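Protein yesU (Bacillus subtilis, PDB 1OQ1) is of unknown function but adopts a galectin-like beta-sandwich fold, which hints at, without proving, a role in carbohydrate recognition. Local coordinates at residues P105-S109 and G110-A114. Sequence-based numbering, arbitrary orientation.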
ATOM      1  N   PRO A 105     -10.588 -11.323   0.595  1.00  9.94           N
ATOM      2  CA  PRO A 105     -10.148 -12.659   1.005  1.00 10.40           C
ATOM      3  C   PRO A 105      -9.139 -13.317   0.066  1.00  9.56           C
ATOM      4  O   PRO A 105      -8.383 -14.198   0.481  1.00 10.00           O
ATOM      5  CB  PRO A 105     -11.460 -13.437   1.093  1.00 11.13           C
ATOM      6  CG  PRO A 105     -12.426 -12.384   1.538  1.00 11.25           C
ATOM      7  CD  PRO A 105     -12.057 -11.225   0.633  1.00 10.83           C
ATOM      8  N   GLU A 106      -9.124 -12.890  -1.194  1.00  9.69           N
ATOM      9  CA  GLU A 106      -8.191 -13.449  -2.168  1.00 10.25           C
ATOM     10  C   GLU A 106      -6.771 -13.023  -1.822  1.00  9.35           C
ATOM     11  O   GLU A 106      -5.804 -13.664  -2.220  1.00  8.52           O
ATOM     12  CB  GLU A 106      -8.526 -12.956  -3.576  1.00 12.83           C
ATOM     13  CG  GLU A 106      -9.968 -13.180  -3.988  1.00 15.32           C
ATOM     14  CD  GLU A 106     -10.305 -12.499  -5.298  1.00 17.47           C
ATOM     15  OE1 GLU A 106      -9.786 -11.388  -5.536  1.00 16.65           O
ATOM     16  OE2 GLU A 106     -11.098 -13.063  -6.081  1.00 17.08           O
ATOM     17  N   TYR A 107      -6.661 -11.935  -1.065  1.00  8.26           N
ATOM     18  CA  TYR A 107      -5.366 -11.399  -0.682  1.00  8.07           C
ATOM     19  C   TYR A 107      -4.910 -11.799   0.715  1.00  8.36           C
ATOM     20  O   TYR A 107      -3.729 -12.052   0.918  1.00  9.26           O
ATOM     21  CB  TYR A 107      -5.390  -9.874  -0.814  1.00  6.95           C
ATOM     22  CG  TYR A 107      -5.755  -9.434  -2.212  1.00  7.41           C
ATOM     23  CD1 TYR A 107      -4.772  -9.219  -3.183  1.00  8.91           C
ATOM     24  CD2 TYR A 107      -7.090  -9.320  -2.591  1.00  8.68           C
ATOM     25  CE1 TYR A 107      -5.118  -8.909  -4.502  1.00  8.35           C
ATOM     26  CE2 TYR A 107      -7.446  -9.014  -3.895  1.00  9.82           C
ATOM     27  CZ  TYR A 107      -6.460  -8.815  -4.847  1.00  7.75           C
ATOM     28  OH  TYR A 107      -6.831  -8.553  -6.145  1.00  8.33           O
ATOM     29  N   HIS A 108      -5.828 -11.870   1.675  1.00  9.16           N
ATOM     30  CA  HIS A 108      -5.421 -12.246   3.026  1.00  8.35           C
ATOM     31  C   HIS A 108      -5.609 -13.718   3.369  1.00  9.23           C
ATOM     32  O   HIS A 108      -5.022 -14.208   4.338  1.00  8.70           O
ATOM     33  CB  HIS A 108      -6.110 -11.351   4.078  1.00  7.79           C
ATOM     34  CG  HIS A 108      -7.604 -11.460   4.114  1.00  8.50           C
ATOM     35  ND1 HIS A 108      -8.263 -12.627   4.439  1.00 10.08           N
ATOM     36  CD2 HIS A 108      -8.567 -10.523   3.942  1.00 10.56           C
ATOM     37  CE1 HIS A 108      -9.565 -12.403   4.471  1.00 10.56           C
ATOM     38  NE2 HIS A 108      -9.777 -11.133   4.173  1.00 11.74           N
ATOM     39  N   SER A 109      -6.400 -14.422   2.564  1.00  9.93           N
ATOM     40  CA  SER A 109      -6.663 -15.843   2.782  1.00 10.71           C
ATOM     41  C   SER A 109      -6.638 -16.623   1.464  1.00 11.46           C
ATOM     42  O   SER A 109      -7.478 -17.498   1.232  1.00 12.71           O
ATOM     43  CB  SER A 109      -8.028 -16.026   3.460  1.00 11.25           C
ATOM     44  OG  SER A 109      -8.088 -15.341   4.702  1.00 13.03           O
ATOM     45  N   GLY A 110      -5.671 -16.302   0.609  1.00 11.59           N
ATOM     46  CA  GLY A 110      -5.556 -16.970  -0.677  1.00 11.53           C
ATOM     47  C   GLY A 110      -4.258 -17.744  -0.787  1.00 11.27           C
ATOM     48  O   GLY A 110      -3.863 -18.424   0.161  1.00 13.18           O
ATOM     49  N   ASP A 111      -3.591 -17.656  -1.933  1.00 11.56           N
ATOM     50  CA  ASP A 111      -2.332 -18.370  -2.103  1.00 11.60           C
ATOM     51  C   ASP A 111      -1.129 -17.442  -2.217  1.00 10.61           C
ATOM     52  O   ASP A 111      -0.135 -17.774  -2.863  1.00 11.57           O
ATOM     53  CB  ASP A 111      -2.389 -19.312  -3.319  1.00 13.07           C
ATOM     54  CG  ASP A 111      -2.665 -18.587  -4.621  1.00 15.12           C
ATOM     55  OD1 ASP A 111      -2.636 -17.340  -4.641  1.00 15.24           O
ATOM     56  OD2 ASP A 111      -2.909 -19.277  -5.637  1.00 16.96           O
ATOM     57  N   ILE A 112      -1.217 -16.275  -1.585  1.00  9.59           N
ATOM     58  CA  ILE A 112      -0.105 -15.329  -1.605  1.00  9.55           C
ATOM     59  C   ILE A 112       0.198 -14.860  -0.189  1.00 10.35           C
ATOM     60  O   ILE A 112      -0.616 -15.038   0.718  1.00 10.20           O
ATOM     61  CB  ILE A 112      -0.419 -14.066  -2.442  1.00 10.39           C
ATOM     62  CG1 ILE A 112      -1.564 -13.278  -1.794  1.00  8.36           C
ATOM     63  CG2 ILE A 112      -0.770 -14.456  -3.873  1.00 12.70           C
ATOM     64  CD1 ILE A 112      -1.806 -11.911  -2.420  1.00 11.00           C
ATOM     65  N   ASN A 113       1.382 -14.279  -0.013  1.00  8.76           N
ATOM     66  CA  ASN A 113       1.791 -13.716   1.264  1.00  7.11           C
ATOM     67  C   ASN A 113       2.046 -12.254   0.963  1.00  7.67           C
ATOM     68  O   ASN A 113       2.400 -11.908  -0.164  1.00  6.43           O
ATOM     69  CB  ASN A 113       3.095 -14.330   1.774  1.00  8.34           C
ATOM     70  CG  ASN A 113       2.906 -15.714   2.346  1.00  9.40           C
ATOM     71  OD1 ASN A 113       1.896 -16.001   2.989  1.00 10.43           O
ATOM     72  ND2 ASN A 113       3.892 -16.578   2.135  1.00  8.69           N
ATOM     73  N   ALA A 114       1.874 -11.398   1.964  1.00  6.17           N
ATOM     74  CA  ALA A 114       2.110  -9.978   1.775  1.00  6.40           C
ATOM     75  C   ALA A 114       1.824  -9.202   3.040  1.00  6.21           C
ATOM     76  O   ALA A 114       1.070  -9.651   3.900  1.00  6.57           O
ATOM     77  CB  ALA A 114       1.227  -9.442   0.647  1.00  7.95           C
TER
HETATM   78  O   HOH W   1      -5.311 -15.720  -3.925  1.00 13.04           O
HETATM   79  O   HOH W   2      -3.291 -14.845   0.874  1.00 16.02           O
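Ile112 lays its CG1 branch alongside Tyr107: the methyl CD1 comes to 4.1 Å from CD1 of the tyrosine ring, approaching it obliquely, while Ile112 CG1 rests 3.7 Å from the backbone O of Tyr107. The isoleucine branch and the tyrosine ring lie next to each other, their ends heading in a common direction. What brings the branch there is the first torsion of Ile112, which sets CG1 between its own backbone N and carbonyl carbon (chi1 65°); the extended chi2 then carries CD1 on to the tyrosine.

The backbone around this apolar pair is joined through water. One molecule sits in the bend between the single helical turn 105-108 and the strand that starts at Ile112, donating to Tyr107 O and to Ile112 O (2.7 Å) and accepting from Gly110 N (2.8 Å). A second accepts a long bond from Asp111 N and is hydrogen-bonded to Glu106 O at 2.7 Å, apparently as donor, with other acceptors competing for its protons. Gly110 CA passes 3.7 Å from that same Glu106 O.

At the end of the helical turn, Ser109 N bonds back to Pro105 O. The His108 ring has the CA of Pro105 over one face, 3.5 Å above its plane. Ser109 OG lies in the plane of that ring at its edge, hydrogen-bonded to His108 ND1 at 2.7 Å; either atom could be the donor.

Further out, the Tyr107 hydroxyl is hydrogen-bonded to Glu28, and its ring meets Phe81 of strand 76-86, the sheet neighbour of strand 112-122. Glu106 turns its carboxylate to the backbone of Thr101 and Thr103. The chain thus enters an interior strand of the seven-stranded sheet with two waters linking Tyr107 O, Gly110 N and Ile112 O, and Glu106 O and Asp111 N, while the tyrosine ring and isoleucine methyl supply the direct, apolar contact.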